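Local coordinates for putative lipoprotein (Campylobacter jejuni subsp. jejuni, PDB 4GIO) that is of unknown function but is probably a membrane-anchored lipoprotein, with a variant of the immunoglobulin fold, at residues 64-72 with 89-100. Sequence-based numbering, arbitrary orientation.
Sequences FVLRDVLNE and KLASDTRANDFR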
ATOM      1  N   PHE A  64       9.299  -7.451  11.151  1.00 16.35           N
ATOM      2  CA  PHE A  64       8.431  -7.155  12.264  1.00 17.44           C
ATOM      3  C   PHE A  64       7.722  -5.814  12.002  1.00 18.87           C
ATOM      4  O   PHE A  64       8.317  -4.860  11.480  1.00 16.85           O
ATOM      5  CB  PHE A  64       9.182  -6.965  13.572  1.00 18.82           C
ATOM      6  CG  PHE A  64       9.955  -8.208  14.060  1.00 20.87           C
ATOM      7  CD1 PHE A  64       9.450  -9.503  13.824  1.00 22.96           C
ATOM      8  CD2 PHE A  64      11.133  -8.067  14.807  1.00 25.37           C
ATOM      9  CE1 PHE A  64      10.120 -10.689  14.332  1.00 22.56           C
ATOM     10  CE2 PHE A  64      11.853  -9.248  15.282  1.00 25.54           C
ATOM     11  CZ  PHE A  64      11.315 -10.543  15.049  1.00 23.69           C
ATOM     12  N   VAL A  65       6.472  -5.740  12.411  1.00 16.89           N
ATOM     13  CA  VAL A  65       5.788  -4.467  12.365  1.00 19.53           C
ATOM     14  C   VAL A  65       6.492  -3.413  13.227  1.00 19.93           C
ATOM     15  O   VAL A  65       6.783  -3.637  14.410  1.00 20.24           O
ATOM     16  CB  VAL A  65       4.309  -4.638  12.777  1.00 18.87           C
ATOM     17  CG1 VAL A  65       3.610  -3.290  12.780  1.00 19.52           C
ATOM     18  CG2 VAL A  65       3.643  -5.546  11.776  1.00 19.63           C
ATOM     19  N   LEU A  66       6.796  -2.273  12.620  1.00 20.12           N
ATOM     20  CA  LEU A  66       7.270  -1.151  13.396  1.00 20.45           C
ATOM     21  C   LEU A  66       6.058  -0.520  14.102  1.00 21.42           C
ATOM     22  O   LEU A  66       5.194   0.115  13.465  1.00 22.77           O
ATOM     23  CB  LEU A  66       7.963  -0.088  12.527  1.00 19.11           C
ATOM     24  CG  LEU A  66       9.327  -0.450  11.976  1.00 20.03           C
ATOM     25  CD1 LEU A  66       9.670   0.550  10.903  1.00 21.08           C
ATOM     26  CD2 LEU A  66      10.420  -0.469  13.141  1.00 23.18           C
ATOM     27  N   ARG A  67       6.001  -0.680  15.417  1.00 22.04           N
ATOM     28  CA  ARG A  67       4.831  -0.280  16.164  1.00 22.73           C
ATOM     29  C   ARG A  67       5.039   1.019  16.847  1.00 23.38           C
ATOM     30  O   ARG A  67       4.083   1.535  17.395  1.00 26.47           O
ATOM     31  CB  ARG A  67       4.465  -1.365  17.199  1.00 24.02           C
ATOM     32  CG  ARG A  67       3.931  -2.650  16.560  1.00 25.29           C
ATOM     33  CD  ARG A  67       3.693  -3.875  17.538  1.00 27.39           C
ATOM     34  NE  ARG A  67       3.797  -5.113  16.740  1.00 24.99           N
ATOM     35  CZ  ARG A  67       2.778  -5.704  16.130  1.00 23.40           C
ATOM     36  NH1 ARG A  67       1.569  -5.171  16.223  1.00 22.24           N
ATOM     37  NH2 ARG A  67       2.963  -6.760  15.341  1.00 25.87           N
ATOM     38  N   ASP A  68       6.263   1.558  16.841  1.00 22.33           N
ATOM     39  CA  ASP A  68       6.534   2.840  17.475  1.00 24.64           C
ATOM     40  C   ASP A  68       6.735   4.005  16.493  1.00 25.11           C
ATOM     41  O   ASP A  68       7.311   4.994  16.865  1.00 26.16           O
ATOM     42  CB  ASP A  68       7.719   2.747  18.473  1.00 24.22           C
ATOM     43  CG  ASP A  68       9.026   2.409  17.782  1.00 30.68           C
ATOM     44  OD1 ASP A  68       8.992   1.709  16.729  1.00 34.11           O
ATOM     45  OD2 ASP A  68      10.089   2.884  18.250  1.00 38.76           O
ATOM     46  N   VAL A  69       6.174   3.926  15.281  1.00 24.16           N
ATOM     47  CA  VAL A  69       6.288   5.004  14.261  1.00 23.92           C
ATOM     48  C   VAL A  69       4.894   5.612  14.135  1.00 24.37           C
ATOM     49  O   VAL A  69       3.964   4.983  14.544  1.00 23.08           O
ATOM     50  CB  VAL A  69       6.734   4.427  12.867  1.00 22.72           C
ATOM     51  CG1 VAL A  69       8.097   3.798  12.942  1.00 24.56           C
ATOM     52  CG2 VAL A  69       5.662   3.380  12.366  1.00 20.32           C
ATOM     53  N   LEU A  70       4.745   6.852  13.658  1.00 25.41           N
ATOM     54  CA  LEU A  70       3.437   7.492  13.548  1.00 26.66           C
ATOM     55  C   LEU A  70       2.679   6.722  12.467  1.00 28.49           C
ATOM     56  O   LEU A  70       3.152   6.608  11.347  1.00 30.11           O
ATOM     57  CB  LEU A  70       3.555   8.957  13.107  1.00 26.25           C
ATOM     58  CG  LEU A  70       3.702  10.041  14.166  1.00 29.25           C
ATOM     59  CD1 LEU A  70       3.708  11.455  13.561  1.00 31.56           C
ATOM     60  CD2 LEU A  70       2.642   9.946  15.274  1.00 27.75           C
ATOM     61  N   ASN A  71       1.561   6.117  12.808  1.00 30.04           N
ATOM     62  CA  ASN A  71       0.830   5.475  11.730  1.00 32.31           C
ATOM     63  C   ASN A  71      -0.319   6.328  11.269  1.00 31.15           C
ATOM     64  O   ASN A  71      -0.946   7.062  12.043  1.00 32.25           O
ATOM     65  CB  ASN A  71       0.398   4.037  12.068  1.00 32.68           C
ATOM     66  CG  ASN A  71       1.599   3.114  12.274  1.00 35.75           C
ATOM     67  OD1 ASN A  71       2.338   2.786  11.304  1.00 35.39           O
ATOM     68  ND2 ASN A  71       1.851   2.760  13.541  1.00 38.25           N
ATOM     69  N   GLU A  72      -0.550   6.227   9.972  1.00 30.53           N
ATOM     70  CA  GLU A  72      -1.649   6.841   9.309  1.00 28.71           C
ATOM     71  C   GLU A  72      -2.907   5.959   9.493  1.00 27.38           C
ATOM     72  O   GLU A  72      -2.872   4.718   9.472  1.00 26.34           O
ATOM     73  CB  GLU A  72      -1.200   7.039   7.857  1.00 30.33           C
ATOM     74  CG  GLU A  72      -2.254   7.131   6.780  1.00 32.53           C
ATOM     75  CD  GLU A  72      -1.631   6.992   5.354  1.00 38.05           C
ATOM     76  OE1 GLU A  72      -1.379   5.825   4.837  1.00 36.22           O
ATOM     77  OE2 GLU A  72      -1.395   8.076   4.781  1.00 34.98           O
ATOM     78  N   LYS A  89       3.651   5.710  -1.230  1.00 17.77           N
ATOM     79  CA  LYS A  89       3.757   6.049   0.197  1.00 16.88           C
ATOM     80  C   LYS A  89       5.186   6.088   0.618  1.00 15.65           C
ATOM     81  O   LYS A  89       5.998   5.376   0.085  1.00 16.11           O
ATOM     82  CB  LYS A  89       3.086   4.984   1.106  1.00 16.70           C
ATOM     83  CG  LYS A  89       1.590   4.811   0.846  1.00 17.37           C
ATOM     84  CD  LYS A  89       0.819   6.054   0.949  1.00 24.46           C
ATOM     85  CE  LYS A  89       0.282   6.463   2.259  1.00 22.92           C
ATOM     86  NZ  LYS A  89      -0.951   7.382   2.047  1.00 21.20           N
ATOM     87  N   LEU A  90       5.478   6.881   1.632  1.00 14.20           N
ATOM     88  CA  LEU A  90       6.852   7.106   1.998  1.00 13.90           C
ATOM     89  C   LEU A  90       6.984   6.888   3.499  1.00 14.69           C
ATOM     90  O   LEU A  90       6.241   7.476   4.279  1.00 13.22           O
ATOM     91  CB  LEU A  90       7.175   8.565   1.633  1.00 12.28           C
ATOM     92  CG  LEU A  90       8.459   9.212   2.212  1.00 13.07           C
ATOM     93  CD1 LEU A  90       9.633   8.500   1.663  1.00 12.32           C
ATOM     94  CD2 LEU A  90       8.495  10.672   1.759  1.00 12.95           C
ATOM     95  N   ALA A  91       7.926   6.073   3.906  1.00 15.09           N
ATOM     96  CA  ALA A  91       8.087   5.870   5.354  1.00 16.24           C
ATOM     97  C   ALA A  91       8.583   7.145   6.053  1.00 17.59           C
ATOM     98  O   ALA A  91       9.247   7.966   5.422  1.00 15.82           O
ATOM     99  CB  ALA A  91       9.058   4.786   5.567  1.00 14.98           C
ATOM    100  N   SER A  92       8.323   7.257   7.364  1.00 19.01           N
ATOM    101  CA  SER A  92       8.750   8.409   8.181  1.00 20.16           C
ATOM    102  C   SER A  92       9.876   7.959   9.114  1.00 21.56           C
ATOM    103  O   SER A  92      10.452   8.766   9.829  1.00 20.21           O
ATOM    104  CB  SER A  92       7.570   9.033   8.972  1.00 22.88           C
ATOM    105  OG  SER A  92       7.036   8.030   9.851  1.00 25.98           O
ATOM    106  N   ASP A  93      10.318   6.701   8.995  1.00 20.51           N
ATOM    107  CA  ASP A  93      11.325   6.205   9.886  1.00 21.24           C
ATOM    108  C   ASP A  93      12.311   5.420   9.037  1.00 21.19           C
ATOM    109  O   ASP A  93      11.883   4.606   8.210  1.00 19.83           O
ATOM    110  CB  ASP A  93      10.668   5.327  10.975  1.00 21.71           C
ATOM    111  CG  ASP A  93      11.634   4.946  12.105  1.00 24.67           C
ATOM    112  OD1 ASP A  93      12.579   4.222  11.843  1.00 25.60           O
ATOM    113  OD2 ASP A  93      11.446   5.417  13.240  1.00 23.27           O
ATOM    114  N   THR A  94      13.631   5.625   9.251  1.00 19.43           N
ATOM    115  CA  THR A  94      14.635   4.929   8.470  1.00 19.52           C
ATOM    116  C   THR A  94      14.733   3.410   8.713  1.00 19.13           C
ATOM    117  O   THR A  94      15.235   2.729   7.881  1.00 17.95           O
ATOM    118  CB  THR A  94      16.083   5.542   8.611  1.00 19.94           C
ATOM    119  OG1 THR A  94      16.414   5.579   9.987  1.00 23.38           O
ATOM    120  CG2 THR A  94      16.183   6.945   8.016  1.00 20.16           C
ATOM    121  N   ARG A  95      14.200   2.897   9.822  1.00 20.18           N
ATOM    122  CA  ARG A  95      14.162   1.468  10.100  1.00 19.95           C
ATOM    123  C   ARG A  95      13.200   0.689   9.209  1.00 18.23           C
ATOM    124  O   ARG A  95      13.327  -0.558   9.088  1.00 19.86           O
ATOM    125  CB  ARG A  95      13.756   1.218  11.550  1.00 21.61           C
ATOM    126  CG  ARG A  95      14.825   1.524  12.584  1.00 20.87           C
ATOM    127  CD  ARG A  95      14.237   1.414  13.975  1.00 20.77           C
ATOM    128  NE  ARG A  95      13.187   2.432  14.163  1.00 20.81           N
ATOM    129  CZ  ARG A  95      12.186   2.323  15.037  1.00 26.12           C
ATOM    130  NH1 ARG A  95      12.088   1.260  15.851  1.00 26.20           N
ATOM    131  NH2 ARG A  95      11.277   3.282  15.116  1.00 32.30           N
ATOM    132  N   ALA A  96      12.283   1.383   8.510  1.00 17.43           N
ATOM    133  CA  ALA A  96      11.365   0.696   7.561  1.00 16.43           C
ATOM    134  C   ALA A  96      12.147   0.127   6.369  1.00 17.27           C
ATOM    135  O   ALA A  96      12.845   0.889   5.644  1.00 18.38           O
ATOM    136  CB  ALA A  96      10.258   1.697   7.112  1.00 16.40           C
ATOM    137  N   ASN A  97      12.026  -1.175   6.129  1.00 16.83           N
ATOM    138  CA  ASN A  97      12.689  -1.831   4.966  1.00 19.29           C
ATOM    139  C   ASN A  97      11.699  -2.601   4.103  1.00 18.51           C
ATOM    140  O   ASN A  97      12.047  -3.080   3.042  1.00 17.07           O
ATOM    141  CB  ASN A  97      13.794  -2.823   5.415  1.00 19.31           C
ATOM    142  CG  ASN A  97      15.094  -2.097   5.965  1.00 27.54           C
ATOM    143  OD1 ASN A  97      15.861  -2.720   6.729  1.00 32.15           O
ATOM    144  ND2 ASN A  97      15.276  -0.783   5.665  1.00 28.60           N
ATOM    145  N   ASP A  98      10.469  -2.764   4.589  1.00 17.51           N
ATOM    146  CA  ASP A  98       9.424  -3.385   3.793  1.00 17.42           C
ATOM    147  C   ASP A  98       8.065  -2.830   4.291  1.00 16.32           C
ATOM    148  O   ASP A  98       8.021  -1.971   5.184  1.00 15.91           O
ATOM    149  CB  ASP A  98       9.540  -4.908   3.950  1.00 18.69           C
ATOM    150  CG  ASP A  98       8.743  -5.698   2.846  1.00 23.52           C
ATOM    151  OD1 ASP A  98       8.185  -5.071   1.875  1.00 23.21           O
ATOM    152  OD2 ASP A  98       8.628  -6.959   3.030  1.00 26.24           O
ATOM    153  N   PHE A  99       6.963  -3.293   3.732  1.00 16.68           N
ATOM    154  CA  PHE A  99       5.639  -2.745   4.101  1.00 16.41           C
ATOM    155  C   PHE A  99       4.581  -3.849   3.897  1.00 15.39           C
ATOM    156  O   PHE A  99       4.836  -4.843   3.256  1.00 15.98           O
ATOM    157  CB  PHE A  99       5.293  -1.536   3.202  1.00 13.69           C
ATOM    158  CG  PHE A  99       4.969  -1.930   1.735  1.00 14.94           C
ATOM    159  CD1 PHE A  99       5.990  -2.166   0.823  1.00 15.23           C
ATOM    160  CD2 PHE A  99       3.644  -2.047   1.283  1.00 15.48           C
ATOM    161  CE1 PHE A  99       5.747  -2.514  -0.525  1.00 17.39           C
ATOM    162  CE2 PHE A  99       3.359  -2.386  -0.099  1.00 16.85           C
ATOM    163  CZ  PHE A  99       4.409  -2.640  -0.990  1.00 17.43           C
ATOM    164  N   ARG A 100       3.422  -3.647   4.482  1.00 16.19           N
ATOM    165  CA  ARG A 100       2.240  -4.485   4.235  1.00 17.44           C
ATOM    166  C   ARG A 100       1.070  -3.545   3.972  1.00 16.41           C
ATOM    167  O   ARG A 100       0.915  -2.560   4.657  1.00 16.60           O
ATOM    168  CB  ARG A 100       1.941  -5.340   5.433  1.00 18.17           C
ATOM    169  CG  ARG A 100       0.911  -6.427   5.198  1.00 22.96           C
ATOM    170  CD  ARG A 100       0.813  -7.407   6.436  1.00 23.68           C
ATOM    171  NE  ARG A 100       1.937  -8.357   6.317  1.00 25.35           N
ATOM    172  CZ  ARG A 100       2.908  -8.536   7.212  1.00 23.88           C
ATOM    173  NH1 ARG A 100       2.889  -7.922   8.384  1.00 23.72           N
ATOM    174  NH2 ARG A 100       3.891  -9.382   6.916  1.00 27.78           N
TER
HETATM  175  O   HOH W   1       7.216   8.127  12.505  1.00 17.63           O
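Arg95 reaches across to Asp68 and Leu66 at one end of the immunoglobulin-like sandwich, pinning the loop between strands 50-59 and 75-79 of the four-stranded sheet to the connection that crosses between the sheets, from strand 85-90 to strand 98-105. Its guanidinium meets Asp68 end-on: NH1 and NH2 both donate to Asp68 OD1, each 3.2 Å away, with the carboxylate and guanidinium planes 87° apart. These bonds are bent, NH1 using the syn lone pair and NH2 arriving from above the carboxylate plane. Asp93 holds the same guanidinium side-on; Arg95 NH2 to Asp93 OD2 is nearly straight (2.8 Å, 173°). Asp93 OD1 accepts from Arg95 N, closing an Asx turn, and from Arg95 NE, which probably helps hold the arginine's direction. Leu66 CD2 lies over one guanidinium face, offset toward its rim, 3.6 Å from Arg95 NH1, while the other methyl, CD1, packs on Ala96. With CG1 anti to its carbonyl carbon (chi1 -62°), Val69 sets that methyl against Asp93 CB. Farther along, Glu72 and Lys89 meet with their chains opposed, Lys89 NZ also bonding to Tyr54 OH; Glu72 OE2 receives Lys89 NZ on its syn lone pair at 2.9 Å.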